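Local coordinates for cellulose binding protein (Clavibacter michiganensis subsp. michiganensis, PDB 4L48) that binds cellulose chains as the expansin part of a longer bacterial protein, probably a cellulase, and is associated with loosening of plant cell walls, at residues 6-11 / 92-97; 138-143 / 166-171. The protein carries 1 engineered substitution. One frame throughout, in Å; residues are numbered along the deposited sequence.

Contact 1. Residues 6-11 / 92-97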
ATOM      1  N   ARG A   6     -10.049  14.808 -11.730  1.00 13.55           N
ATOM      2  CA  ARG A   6     -10.743  15.619 -10.738  1.00 15.12           C
ATOM      3  C   ARG A   6     -10.707  14.941  -9.374  1.00 16.48           C
ATOM      4  O   ARG A   6     -10.358  13.765  -9.266  1.00 16.19           O
ATOM      5  CB  ARG A   6     -12.190  15.859 -11.166  1.00 15.81           C
ATOM      6  CG  ARG A   6     -12.993  14.582 -11.339  1.00 15.80           C
ATOM      7  CD  ARG A   6     -14.447  14.881 -11.647  1.00 17.17           C
ATOM      8  NE  ARG A   6     -15.262  13.670 -11.633  1.00 18.31           N
ATOM      9  CZ  ARG A   6     -16.570  13.655 -11.404  1.00 20.20           C
ATOM     10  NH1 ARG A   6     -17.213  14.791 -11.162  1.00 21.48           N
ATOM     11  NH2 ARG A   6     -17.234  12.508 -11.410  1.00 21.33           N
ATOM     12  N   ALA A   7     -11.076  15.678  -8.333  1.00 16.47           N
ATOM     13  CA  ALA A   7     -11.005  15.144  -6.980  1.00 15.95           C
ATOM     14  C   ALA A   7     -12.197  15.527  -6.108  1.00 15.33           C
ATOM     15  O   ALA A   7     -12.628  16.680  -6.091  1.00 15.12           O
ATOM     16  CB  ALA A   7      -9.706  15.572  -6.312  1.00 15.95           C
ATOM     17  N   THR A   8     -12.723  14.539  -5.393  1.00 15.04           N
ATOM     18  CA  THR A   8     -13.715  14.771  -4.353  1.00 15.03           C
ATOM     19  C   THR A   8     -13.068  14.450  -3.012  1.00 15.01           C
ATOM     20  O   THR A   8     -11.886  14.110  -2.960  1.00 15.54           O
ATOM     21  CB  THR A   8     -14.966  13.899  -4.551  1.00 15.34           C
ATOM     22  OG1 THR A   8     -14.571  12.548  -4.817  1.00 13.30           O
ATOM     23  CG2 THR A   8     -15.793  14.415  -5.719  1.00 13.75           C
ATOM     24  N   HIS A   9     -13.829  14.557  -1.927  1.00 14.66           N
ATOM     25  CA  HIS A   9     -13.268  14.299  -0.605  1.00 14.45           C
ATOM     26  C   HIS A   9     -14.090  13.331   0.245  1.00 14.29           C
ATOM     27  O   HIS A   9     -15.312  13.255   0.119  1.00 14.72           O
ATOM     28  CB  HIS A   9     -13.017  15.610   0.152  1.00 14.64           C
ATOM     29  CG  HIS A   9     -14.221  16.495   0.251  1.00 15.28           C
ATOM     30  ND1 HIS A   9     -15.339  16.154   0.983  1.00 16.05           N
ATOM     31  CD2 HIS A   9     -14.478  17.712  -0.282  1.00 15.81           C
ATOM     32  CE1 HIS A   9     -16.233  17.121   0.893  1.00 16.60           C
ATOM     33  NE2 HIS A   9     -15.736  18.080   0.132  1.00 16.46           N
ATOM     34  N   TYR A  10     -13.397  12.590   1.105  1.00 13.67           N
ATOM     35  CA  TYR A  10     -14.032  11.669   2.039  1.00 13.61           C
ATOM     36  C   TYR A  10     -13.085  11.435   3.214  1.00 13.08           C
ATOM     37  O   TYR A  10     -11.989  11.991   3.248  1.00 12.31           O
ATOM     38  CB  TYR A  10     -14.377  10.347   1.348  1.00 14.00           C
ATOM     39  CG  TYR A  10     -13.264   9.321   1.368  1.00 13.78           C
ATOM     40  CD1 TYR A  10     -13.386   8.153   2.111  1.00 13.91           C
ATOM     41  CD2 TYR A  10     -12.091   9.523   0.653  1.00 13.85           C
ATOM     42  CE1 TYR A  10     -12.375   7.213   2.137  1.00 13.81           C
ATOM     43  CE2 TYR A  10     -11.073   8.587   0.675  1.00 13.95           C
ATOM     44  CZ  TYR A  10     -11.220   7.436   1.417  1.00 13.78           C
ATOM     45  OH  TYR A  10     -10.210   6.505   1.440  1.00 13.74           O
ATOM     46  N   SER A  11     -13.501  10.616   4.175  1.00 13.54           N
ATOM     47  CA  SER A  11     -12.671  10.363   5.349  1.00 13.45           C
ATOM     48  C   SER A  11     -12.685   8.903   5.792  1.00 13.13           C
ATOM     49  O   SER A  11     -13.711   8.227   5.716  1.00 13.27           O
ATOM     50  CB  SER A  11     -13.102  11.258   6.513  1.00 14.21           C
ATOM     51  OG  SER A  11     -12.302  11.019   7.657  1.00 14.47           O
ATOM     52  N   ALA A  92     -16.063  23.793  -2.422  1.00 21.57           N
ATOM     53  CA  ALA A  92     -16.169  23.562  -3.858  1.00 20.53           C
ATOM     54  C   ALA A  92     -16.681  22.156  -4.160  1.00 19.34           C
ATOM     55  O   ALA A  92     -17.369  21.938  -5.156  1.00 19.33           O
ATOM     56  CB  ALA A  92     -14.828  23.798  -4.537  1.00 19.81           C
ATOM     57  N   GLY A  93     -16.336  21.205  -3.297  1.00 18.53           N
ATOM     58  CA  GLY A  93     -16.787  19.833  -3.453  1.00 16.73           C
ATOM     59  C   GLY A  93     -15.999  19.048  -4.485  1.00 15.63           C
ATOM     60  O   GLY A  93     -15.615  17.904  -4.246  1.00 16.12           O
ATOM     61  N   ILE A  94     -15.772  19.660  -5.644  1.00 15.44           N
ATOM     62  CA  ILE A  94     -14.998  19.040  -6.714  1.00 14.56           C
ATOM     63  C   ILE A  94     -13.901  19.994  -7.175  1.00 14.54           C
ATOM     64  O   ILE A  94     -14.136  21.192  -7.325  1.00 15.19           O
ATOM     65  CB  ILE A  94     -15.887  18.688  -7.926  1.00 21.46           C
ATOM     66  CG1 ILE A  94     -17.200  18.046  -7.472  1.00 21.72           C
ATOM     67  CG2 ILE A  94     -15.144  17.775  -8.890  1.00 13.62           C
ATOM     68  CD1 ILE A  94     -18.158  17.747  -8.606  1.00 21.62           C
ATOM     69  N   ILE A  95     -12.700  19.464  -7.394  1.00 13.90           N
ATOM     70  CA  ILE A  95     -11.580  20.278  -7.860  1.00 13.93           C
ATOM     71  C   ILE A  95     -10.833  19.616  -9.017  1.00 13.23           C
ATOM     72  O   ILE A  95     -10.694  18.394  -9.054  1.00 12.68           O
ATOM     73  CB  ILE A  95     -10.583  20.588  -6.718  1.00 18.72           C
ATOM     74  CG1 ILE A  95     -10.114  19.296  -6.046  1.00 18.17           C
ATOM     75  CG2 ILE A  95     -11.210  21.528  -5.697  1.00 19.72           C
ATOM     76  CD1 ILE A  95      -9.130  19.517  -4.915  1.00 14.08           C
ATOM     77  N   PRO A  96     -10.357  20.427  -9.977  1.00 17.24           N
ATOM     78  CA  PRO A  96      -9.551  19.921 -11.093  1.00 12.89           C
ATOM     79  C   PRO A  96      -8.130  19.596 -10.644  1.00 12.66           C
ATOM     80  O   PRO A  96      -7.496  20.414  -9.978  1.00 13.21           O
ATOM     81  CB  PRO A  96      -9.538  21.096 -12.071  1.00 13.36           C
ATOM     82  CG  PRO A  96      -9.716  22.299 -11.212  1.00 17.79           C
ATOM     83  CD  PRO A  96     -10.628  21.872 -10.099  1.00 14.14           C
ATOM     84  N   ILE A  97      -7.640  18.412 -10.996  1.00 12.12           N
ATOM     85  CA  ILE A  97      -6.315  17.986 -10.559  1.00 11.98           C
ATOM     86  C   ILE A  97      -5.501  17.316 -11.661  1.00 11.69           C
ATOM     87  O   ILE A  97      -6.005  17.028 -12.746  1.00 12.45           O
ATOM     88  CB  ILE A  97      -6.393  16.995  -9.378  1.00 11.80           C
ATOM     89  CG1 ILE A  97      -7.168  15.741  -9.790  1.00 15.41           C
ATOM     90  CG2 ILE A  97      -7.019  17.651  -8.153  1.00 12.24           C
ATOM     91  CD1 ILE A  97      -7.142  14.638  -8.754  1.00 15.16           C
TER
HETATM   92  O   HOH W   1     -16.386  15.923  -2.035  1.00  9.79           O
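A7 and I95 face each other as an antiparallel hydrogen-bonded pair: A7 N gives its hydrogen to I95 O at 2.8 Å, and I95 N returns one to A7 O at 3.1 Å, both lying in the plane of the accepting carbonyl. On the buried face of the sheet the methyl of A7 is met by two isoleucines; A7 CB lies 3.8 Å from I95 CG1 and 3.7 Å from I97 CD1. I97 holds CG1 between its backbone N and carbonyl carbon (chi1 61°), which lays the branch along the backbone of R6. On the other face R6 reaches out as an extended chain and crosses the side chain of I94 at a slant, R6 NH1 coming within 4.0 Å of I94 CD1; its NE is bound in a salt bridge to E73. Past T8 there is no further direct bond between the segments; water 1 bridges H9 N, which donates to it at 2.9 Å, and G93 O, to which it donates. The same water lies over one face of the H9 ring, while F90 stacks on this ring and F84 meets it edge-to-face. This join within the double-psi beta-barrel domain is thus apolar round A7 and water-bridged at H9 and G93.

Contact 2. Residues 138-143 / 166-171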
ATOM      1  N   GLU A 138       7.140 -14.157  -2.075  1.00 14.18           N
ATOM      2  CA  GLU A 138       7.326 -15.600  -1.965  1.00 14.71           C
ATOM      3  C   GLU A 138       7.798 -16.018  -0.576  1.00 14.42           C
ATOM      4  O   GLU A 138       8.535 -15.288   0.086  1.00 14.41           O
ATOM      5  CB  GLU A 138       8.335 -16.079  -3.010  1.00 16.99           C
ATOM      6  CG  GLU A 138       7.978 -15.707  -4.438  1.00 18.87           C
ATOM      7  CD  GLU A 138       9.161 -15.820  -5.379  1.00 21.87           C
ATOM      8  OE1 GLU A 138       9.977 -14.875  -5.422  1.00 22.69           O
ATOM      9  OE2 GLU A 138       9.275 -16.851  -6.073  1.00 23.95           O
ATOM     10  N   ILE A 139       7.368 -17.199  -0.146  1.00 12.42           N
ATOM     11  CA  ILE A 139       7.836 -17.785   1.104  1.00 12.54           C
ATOM     12  C   ILE A 139       8.671 -19.022   0.797  1.00 13.99           C
ATOM     13  O   ILE A 139       8.239 -19.898   0.046  1.00 14.68           O
ATOM     14  CB  ILE A 139       6.663 -18.177   2.021  1.00 11.95           C
ATOM     15  CG1 ILE A 139       5.820 -16.947   2.366  1.00 16.14           C
ATOM     16  CG2 ILE A 139       7.172 -18.849   3.289  1.00 12.71           C
ATOM     17  CD1 ILE A 139       4.636 -17.250   3.261  1.00 16.16           C
ATOM     18  N   GLN A 140       9.866 -19.092   1.374  1.00 14.85           N
ATOM     19  CA  GLN A 140      10.775 -20.199   1.104  1.00 19.90           C
ATOM     20  C   GLN A 140      10.219 -21.528   1.604  1.00 20.52           C
ATOM     21  O   GLN A 140       9.960 -21.699   2.796  1.00 20.56           O
ATOM     22  CB  GLN A 140      12.148 -19.943   1.728  1.00 17.77           C
ATOM     23  CG  GLN A 140      13.203 -20.963   1.324  1.00 19.97           C
ATOM     24  CD  GLN A 140      14.509 -20.783   2.072  1.00 21.53           C
ATOM     25  OE1 GLN A 140      14.519 -20.440   3.253  1.00 25.57           O
ATOM     26  NE2 GLN A 140      15.620 -21.014   1.383  1.00 23.71           N
ATOM     27  N   ALA A 141      10.031 -22.464   0.680  1.00 21.43           N
ATOM     28  CA  ALA A 141       9.581 -23.807   1.020  1.00 22.60           C
ATOM     29  C   ALA A 141      10.689 -24.802   0.705  1.00 24.98           C
ATOM     30  O   ALA A 141      10.807 -25.280  -0.424  1.00 26.59           O
ATOM     31  CB  ALA A 141       8.318 -24.155   0.252  1.00 22.56           C
ATOM     32  N   GLY A 142      11.505 -25.109   1.707  1.00 25.53           N
ATOM     33  CA  GLY A 142      12.672 -25.944   1.504  1.00 27.95           C
ATOM     34  C   GLY A 142      13.763 -25.155   0.808  1.00 28.25           C
ATOM     35  O   GLY A 142      14.364 -24.259   1.402  1.00 27.54           O
ATOM     36  N   ARG A 143      14.016 -25.481  -0.455  1.00 29.75           N
ATOM     37  CA  ARG A 143      15.001 -24.752  -1.243  1.00 30.83           C
ATOM     38  C   ARG A 143      14.322 -24.013  -2.391  1.00 30.23           C
ATOM     39  O   ARG A 143      14.971 -23.300  -3.156  1.00 31.31           O
ATOM     40  CB  ARG A 143      16.077 -25.698  -1.778  1.00 34.41           C
ATOM     41  CG  ARG A 143      15.667 -26.487  -3.010  1.00 36.51           C
ATOM     42  CD  ARG A 143      16.798 -27.391  -3.474  1.00 40.67           C
ATOM     43  NE  ARG A 143      16.712 -27.692  -4.899  1.00 43.67           N
ATOM     44  CZ  ARG A 143      17.564 -28.476  -5.549  1.00 48.13           C
ATOM     45  NH1 ARG A 143      18.569 -29.048  -4.901  1.00 49.82           N
ATOM     46  NH2 ARG A 143      17.411 -28.692  -6.849  1.00 51.16           N
ATOM     47  N   PRO A 166      10.974 -19.966  11.559  1.00 28.70           N
ATOM     48  CA  PRO A 166      11.081 -18.599  11.039  1.00 26.26           C
ATOM     49  C   PRO A 166      10.810 -18.546   9.539  1.00 24.17           C
ATOM     50  O   PRO A 166      11.150 -19.487   8.821  1.00 24.99           O
ATOM     51  CB  PRO A 166      12.544 -18.232  11.319  1.00 27.05           C
ATOM     52  CG  PRO A 166      12.974 -19.160  12.406  1.00 29.52           C
ATOM     53  CD  PRO A 166      12.242 -20.435  12.143  1.00 30.35           C
ATOM     54  N   LEU A 167      10.203 -17.459   9.074  1.00 21.84           N
ATOM     55  CA  LEU A 167       9.889 -17.314   7.658  1.00 20.36           C
ATOM     56  C   LEU A 167      10.994 -16.597   6.890  1.00 19.25           C
ATOM     57  O   LEU A 167      11.567 -15.618   7.370  1.00 17.95           O
ATOM     58  CB  LEU A 167       8.561 -16.573   7.470  1.00 19.46           C
ATOM     59  CG  LEU A 167       7.290 -17.316   7.883  1.00 21.38           C
ATOM     60  CD1 LEU A 167       6.058 -16.472   7.590  1.00 21.15           C
ATOM     61  CD2 LEU A 167       7.205 -18.659   7.175  1.00 22.78           C
ATOM     62  N   THR A 168      11.292 -17.101   5.697  1.00 19.16           N
ATOM     63  CA  THR A 168      12.208 -16.432   4.784  1.00 18.58           C
ATOM     64  C   THR A 168      11.419 -15.941   3.577  1.00 17.20           C
ATOM     65  O   THR A 168      11.009 -16.733   2.727  1.00 17.71           O
ATOM     66  CB  THR A 168      13.336 -17.367   4.317  1.00 21.06           C
ATOM     67  OG1 THR A 168      14.098 -17.804   5.450  1.00 23.00           O
ATOM     68  CG2 THR A 168      14.257 -16.646   3.343  1.00 20.71           C
ATOM     69  N   VAL A 169      11.203 -14.632   3.508  1.00 15.69           N
ATOM     70  CA  VAL A 169      10.345 -14.058   2.479  1.00 14.93           C
ATOM     71  C   VAL A 169      11.118 -13.210   1.475  1.00 14.52           C
ATOM     72  O   VAL A 169      11.885 -12.324   1.852  1.00 13.77           O
ATOM     73  CB  VAL A 169       9.216 -13.211   3.103  1.00 14.54           C
ATOM     74  CG1 VAL A 169       8.382 -12.542   2.020  1.00 14.17           C
ATOM     75  CG2 VAL A 169       8.343 -14.076   3.998  1.00 15.75           C
ATOM     76  N   LYS A 170      10.910 -13.493   0.193  1.00 15.20           N
ATOM     77  CA  LYS A 170      11.495 -12.691  -0.872  1.00 15.18           C
ATOM     78  C   LYS A 170      10.422 -11.814  -1.506  1.00 14.29           C
ATOM     79  O   LYS A 170       9.402 -12.313  -1.980  1.00 15.32           O
ATOM     80  CB  LYS A 170      12.129 -13.583  -1.940  1.00 17.10           C
ATOM     81  CG  LYS A 170      12.955 -12.820  -2.964  1.00 17.87           C
ATOM     82  CD  LYS A 170      13.126 -13.615  -4.249  1.00 20.70           C
ATOM     83  CE  LYS A 170      13.737 -14.981  -3.987  1.00 23.44           C
ATOM     84  NZ  LYS A 170      13.818 -15.793  -5.233  1.00 26.62           N
ATOM     85  N   VAL A 171      10.656 -10.506  -1.505  1.00 12.97           N
ATOM     86  CA  VAL A 171       9.721  -9.561  -2.100  1.00 12.25           C
ATOM     87  C   VAL A 171      10.355  -8.871  -3.304  1.00 12.41           C
ATOM     88  O   VAL A 171      11.460  -8.340  -3.210  1.00 12.62           O
ATOM     89  CB  VAL A 171       9.270  -8.496  -1.081  1.00 11.58           C
ATOM     90  CG1 VAL A 171       8.281  -7.533  -1.718  1.00 11.29           C
ATOM     91  CG2 VAL A 171       8.661  -9.157   0.145  1.00 11.92           C
TER
HETATM   92  O   HOH W   2       9.519 -12.180  -4.693  1.00 12.83           O
HETATM   93  O   HOH W   3      10.401 -20.267   5.081  1.00 12.35           O
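E138 pairs with K170 through two backbone bonds: E138 N to K170 O at 2.9 Å and K170 N to E138 O at 3.0 Å. Their side chains run side by side in the same direction. The lysine bends at its third torsion (chi3 -56°), and the carboxylate lies against its aliphatic part, E138 OE1 being 3.6 Å from K170 CD; the salt bridge from E138 OE1 to K170 NZ is long, at 4.0 Å. Water 2 lies within hydrogen-bonding distance of both E138 OE1 and K170 O. I139 turns to the opposite, buried face. Its two branches divide the work: I139 CG2 meets L167 CD2 at 3.9 Å, and I139 CG1 meets V169 CG2 at 4.2 Å, each neighbour crossed at a slant. Q140 N then donates to T168 O at 2.9 Å, nearly in line with the carbonyl bond. With CG anti to its backbone N (chi1 -172°), Q140 runs alongside T168, Q140 CB 3.8 Å from T168 CB. Water 3 donates to Q140 O and is weakly bound by T168 N, where the strands diverge toward the turn at G142. Within the antiparallel sheet of this expansin C-terminal domain, strand 144-150 flanks 134-141 and strand 178-184 flanks 167-173. W145 touches E138, Q140 and T168 and makes a cation-pi contact with K170, while L125 of strand 124-128 packs on I139 and V169.

Overall arrangement
From the N terminus, strand 3-10 pairs with strand 95-101, so contact 1 closes a loop of 80 residues and joins the first and last strands of the N-terminal double-psi beta-barrel domain. The chain then passes into the C-terminal domain, where contact 2 closes a shorter loop of 22 residues, without helix, between strands 134-141 and 167-173. The two loops follow one another in series, neither nesting nor crossing. The centres of contact 1 and contact 2 are about 43 Å apart, and the nearest atoms of contact 1 and contact 2 about 23 Å apart. Each contact therefore knits its own domain; the bound glycan has pocket residues in both, among them N22 and W121.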